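PDB 4WED: ABC transporter, periplasmic solute-binding protein from Rhizobium meliloti, which probably captures a solute, perhaps a peptide, nickel or haem as in related family 5 proteins, in the periplasm for delivery to an ABC importer. Local coordinates for residues A233-G238 with K257-A262; V308-Y313 with Y493-W498. All blocks are in the same frame, centred on the assembly; numbering follows the deposited sequence.

Interaction 1 (A233-G238 with K257-A262); sequences AALRAG and KQLEAA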
# COMPACT_ATOMS: atom_id res chain seq x y z
N ALA A 233 -8.50 12.95 21.86
CA ALA A 233 -8.76 13.19 23.29
C ALA A 233 -8.29 12.03 24.12
O ALA A 233 -7.61 12.22 25.14
CB ALA A 233 -10.24 13.42 23.52
N ALA A 234 -8.63 10.81 23.67
CA ALA A 234 -8.39 9.59 24.45
C ALA A 234 -6.91 9.33 24.71
O ALA A 234 -6.53 8.78 25.75
CB ALA A 234 -9.05 8.41 23.80
N LEU A 235 -6.08 9.76 23.77
CA LEU A 235 -4.62 9.60 23.90
C LEU A 235 -4.06 10.61 24.93
O LEU A 235 -3.23 10.27 25.78
CB LEU A 235 -3.95 9.76 22.53
CG LEU A 235 -2.42 9.68 22.47
CD1 LEU A 235 -1.91 8.33 22.96
CD2 LEU A 235 -1.94 9.93 21.06
N ARG A 236 -4.54 11.85 24.83
CA ARG A 236 -4.16 12.92 25.74
C ARG A 236 -4.44 12.62 27.21
O ARG A 236 -3.71 13.06 28.09
CB ARG A 236 -4.90 14.20 25.37
CG ARG A 236 -4.49 14.88 24.07
CD ARG A 236 -5.16 16.26 24.07
NE ARG A 236 -4.91 17.07 22.87
CZ ARG A 236 -4.34 18.28 22.87
NH1 ARG A 236 -3.91 18.84 24.00
NH2 ARG A 236 -4.16 18.93 21.72
N ALA A 237 -5.53 11.89 27.46
CA ALA A 237 -5.97 11.55 28.81
C ALA A 237 -5.23 10.36 29.43
O ALA A 237 -5.21 10.21 30.66
CB ALA A 237 -7.46 11.25 28.81
N GLY A 238 -4.62 9.51 28.60
CA GLY A 238 -4.06 8.26 29.08
C GLY A 238 -5.05 7.11 28.98
O GLY A 238 -4.85 6.06 29.62
N LYS A 257 -0.31 17.35 14.00
CA LYS A 257 0.23 18.60 14.54
C LYS A 257 -0.28 18.90 15.93
O LYS A 257 0.50 19.31 16.80
CB LYS A 257 -0.08 19.78 13.62
CG LYS A 257 0.69 19.74 12.32
CD LYS A 257 2.20 19.78 12.54
CE LYS A 257 2.92 19.70 11.20
NZ LYS A 257 4.40 19.52 11.33
N GLN A 258 -1.57 18.71 16.13
CA GLN A 258 -2.18 19.00 17.44
C GLN A 258 -1.48 18.20 18.50
O GLN A 258 -1.08 18.73 19.54
CB GLN A 258 -3.66 18.63 17.47
CG GLN A 258 -4.54 19.48 16.57
CD GLN A 258 -5.94 18.90 16.43
OE1 GLN A 258 -6.43 18.19 17.32
NE2 GLN A 258 -6.60 19.21 15.32
N LEU A 259 -1.30 16.91 18.24
CA LEU A 259 -0.73 16.03 19.25
C LEU A 259 0.72 16.39 19.49
O LEU A 259 1.18 16.50 20.64
CB LEU A 259 -0.88 14.58 18.83
CG LEU A 259 -2.36 14.17 18.90
CD1 LEU A 259 -2.61 12.93 18.07
CD2 LEU A 259 -2.78 13.94 20.34
N GLU A 260 1.41 16.63 18.39
CA GLU A 260 2.73 17.20 18.44
C GLU A 260 2.74 18.40 19.38
O GLU A 260 3.57 18.46 20.26
CB GLU A 260 3.16 17.64 17.05
CG GLU A 260 4.65 17.58 16.81
CD GLU A 260 4.96 17.28 15.37
OE1 GLU A 260 4.33 16.35 14.81
OE2 GLU A 260 5.81 17.99 14.79
N ALA A 261 1.79 19.32 19.20
CA ALA A 261 1.69 20.53 20.05
C ALA A 261 1.46 20.17 21.52
O ALA A 261 2.11 20.72 22.40
CB ALA A 261 0.61 21.49 19.54
N ALA A 262 0.59 19.21 21.77
CA ALA A 262 0.41 18.69 23.12
C ALA A 262 1.64 17.93 23.69
O ALA A 262 1.51 17.26 24.71
CB ALA A 262 -0.81 17.80 23.14
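L235 and R236 meet L259 and A262 in a small, partly buried contact between the C-terminal ends of two neighbouring helices, 228-237 and 253-261, near the periphery of the chain. The short helical segments run nearly parallel, 16° apart, with axes 11.2 Å from each other, so side chains rather than backbones bridge the gap. On the inner side the two leucines touch by single methyls, L235 CD2 lying 4.2 Å from L259 CD2; L235 CG is anti to the backbone N (chi1 178°), which starts the branch toward the other helix. Both leucines also rest on A499 of strand 488-500. The two helices thus lie over one sheet, in which strands 242-244 and 265-269 both run antiparallel to 488-500; helix 253-261 is the connection of a beta-alpha-beta crossover between them. On the outer side R236 extends from CG to NE and lays one face of its guanidinium over the A262 methyl, with NH1 3.4 Å from A262 CB. R236 NH2 makes no hydrogen bond with Q258 O, which instead accepts the backbone bond from A262 N. A crystal neighbour also touches R236 and may influence its pose. Just beyond, G238 ends the first helix in a Schellman motif.

Interaction 2 (V308-Y313 with Y493-W498); sequences VLYHGY and YVPSIW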
# COMPACT_ATOMS: atom_id res chain seq x y z
N VAL A 308 0.52 22.29 2.30
CA VAL A 308 -0.89 22.62 2.29
C VAL A 308 -1.73 21.39 2.59
O VAL A 308 -2.64 21.42 3.39
CB VAL A 308 -1.28 23.25 0.93
CG1 VAL A 308 -2.77 23.52 0.86
CG2 VAL A 308 -0.53 24.56 0.70
N LEU A 309 -1.42 20.27 1.98
CA LEU A 309 -2.30 19.14 2.12
C LEU A 309 -1.98 18.27 3.33
O LEU A 309 -2.89 17.78 3.97
CB LEU A 309 -2.33 18.30 0.85
CG LEU A 309 -3.34 17.14 0.85
CD1 LEU A 309 -4.70 17.52 1.41
CD2 LEU A 309 -3.51 16.61 -0.56
N TYR A 310 -0.70 18.07 3.63
CA TYR A 310 -0.30 17.15 4.69
C TYR A 310 0.45 17.84 5.81
O TYR A 310 1.14 17.18 6.60
CB TYR A 310 0.56 16.03 4.11
CG TYR A 310 -0.19 15.21 3.09
CD1 TYR A 310 -1.03 14.16 3.49
CD2 TYR A 310 -0.09 15.49 1.73
CE1 TYR A 310 -1.75 13.41 2.58
CE2 TYR A 310 -0.80 14.74 0.79
CZ TYR A 310 -1.64 13.71 1.22
OH TYR A 310 -2.36 12.99 0.29
N HIS A 311 0.35 19.17 5.87
CA HIS A 311 1.03 19.93 6.92
C HIS A 311 2.52 19.67 6.99
O HIS A 311 3.09 19.68 8.07
CB HIS A 311 0.41 19.66 8.29
CG HIS A 311 -0.84 20.43 8.55
ND1 HIS A 311 -2.09 19.88 8.44
CD2 HIS A 311 -1.03 21.72 8.90
CE1 HIS A 311 -3.00 20.79 8.72
NE2 HIS A 311 -2.38 21.92 9.00
N GLY A 312 3.16 19.47 5.84
CA GLY A 312 4.59 19.31 5.76
C GLY A 312 5.06 17.89 5.98
O GLY A 312 6.23 17.61 5.88
N TYR A 313 4.14 16.99 6.28
CA TYR A 313 4.50 15.63 6.64
C TYR A 313 4.83 14.69 5.43
O TYR A 313 5.50 13.66 5.61
CB TYR A 313 3.33 15.01 7.39
CG TYR A 313 3.20 15.35 8.85
CD1 TYR A 313 4.29 15.30 9.71
CD2 TYR A 313 1.93 15.66 9.40
CE1 TYR A 313 4.15 15.59 11.07
CE2 TYR A 313 1.79 15.95 10.75
CZ TYR A 313 2.89 15.90 11.58
OH TYR A 313 2.75 16.15 12.93
N TYR A 493 4.72 11.29 -1.77
CA TYR A 493 4.37 10.09 -1.07
C TYR A 493 3.39 10.47 0.04
O TYR A 493 3.56 11.48 0.77
CB TYR A 493 5.62 9.38 -0.56
CG TYR A 493 6.64 9.16 -1.67
CD1 TYR A 493 6.27 8.50 -2.83
CD2 TYR A 493 7.94 9.65 -1.59
CE1 TYR A 493 7.16 8.31 -3.86
CE2 TYR A 493 8.86 9.47 -2.63
CZ TYR A 493 8.45 8.80 -3.77
OH TYR A 493 9.28 8.59 -4.83
N VAL A 494 2.36 9.67 0.15
CA VAL A 494 1.29 9.92 1.12
C VAL A 494 1.69 9.36 2.49
O VAL A 494 1.74 8.16 2.68
CB VAL A 494 -0.00 9.26 0.64
CG1 VAL A 494 -1.14 9.41 1.64
CG2 VAL A 494 -0.42 9.85 -0.71
N PRO A 495 1.96 10.24 3.48
CA PRO A 495 2.52 9.70 4.71
C PRO A 495 1.48 9.00 5.58
O PRO A 495 0.28 9.16 5.38
CB PRO A 495 3.00 10.96 5.41
CG PRO A 495 1.91 11.93 5.08
CD PRO A 495 1.42 11.59 3.69
N SER A 496 1.97 8.20 6.52
CA SER A 496 1.13 7.44 7.44
C SER A 496 1.55 7.83 8.82
O SER A 496 2.73 7.74 9.19
CB SER A 496 1.33 5.94 7.25
OG SER A 496 0.35 5.18 7.96
N ILE A 497 0.58 8.28 9.59
CA ILE A 497 0.87 8.97 10.82
C ILE A 497 0.29 8.22 11.99
O ILE A 497 -0.90 7.92 12.01
CB ILE A 497 0.30 10.37 10.79
CG1 ILE A 497 0.87 11.11 9.58
CG2 ILE A 497 0.60 11.11 12.10
CD1 ILE A 497 0.01 12.29 9.17
N TRP A 498 1.17 7.91 12.94
CA TRP A 498 0.80 7.29 14.21
C TRP A 498 1.16 8.19 15.35
O TRP A 498 2.05 9.01 15.23
CB TRP A 498 1.52 5.94 14.34
CG TRP A 498 0.95 4.88 13.44
CD1 TRP A 498 1.15 4.73 12.10
CD2 TRP A 498 0.08 3.83 13.83
NE1 TRP A 498 0.44 3.65 11.62
CE2 TRP A 498 -0.23 3.08 12.67
CE3 TRP A 498 -0.51 3.45 15.04
CZ2 TRP A 498 -1.05 1.95 12.70
CZ3 TRP A 498 -1.34 2.35 15.08
CH2 TRP A 498 -1.60 1.60 13.91
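Y310 lays one ring face against P495, whose CD sits 4.0 Å from the ring centroid and 29° off the ring normal, a CH-pi contact. Y310 CG lies anti to the carbonyl carbon (chi1 -62°), which starts the ring toward P495. The closest pair is Y310 CD1 with P495 CD at 3.6 Å, so the proline leans toward the CD1 side of the ring. Farther out, the phenol end passes the methyls of V494: Y310 OH is 3.8 Å from V494 CG2, and Y310 CE1 is in looser contact with V494 CG1, which approaches the ring obliquely. Y313 meets the CB-CG side of the proline, Y313 O lying 3.7 Å from P495 CB. The Y313 ring crosses I497 at about a right angle, Y313 CD2 meeting I497 CD1 at 3.9 Å.

L309 CG covers the other face of the Y310 ring, 3.5 Å above its plane and toward the rim, so the ring is sandwiched between its own chain neighbour and P495. An alanine in place of Y310 would probably open a gap here, leaving P495 CD and the V494 methyls without their aromatic cover. The two tyrosines are set apart by a type I' turn from Y310 to Y313, closed by the bond from Y313 N to Y310 O (3.0 Å). The turn leads the chain from helix 302-310 toward the short strand 315-316, which pairs with strand 488-500. Y313 is positioned from beyond as well: its OH is hydrogen-bonded to E260, and K257 makes a cation-pi contact with its ring.

No hydrogen bond crosses between the two segments. The join therefore rests on shape and dispersion, with a modest electrostatic part likely from the P495 CD hydrogens, next to the imide nitrogen, facing the pi cloud of Y310.

Overall arrangement
From the N terminus, interaction 1 comes first: it closes a short excursion of 18 residues that leaves helix 228-237, passes strand 242-244 and enters helix 253-261, which runs nearly parallel to the first. Interaction 2 opens only later, at the end of helix 302-310, and closes after 179 intervening residues at strand 488-500. The two are therefore in series, neither nested nor crossed. Their centres lie about 17 Å apart, on the same side of the chain's centre. Helix 253-261 joins them, contributing one side of interaction 1 while K257 and E260 reach segment 308-313. Strand 488-500 is the common floor under helices 228-237 and 253-261 and the end of 302-310 with its turn.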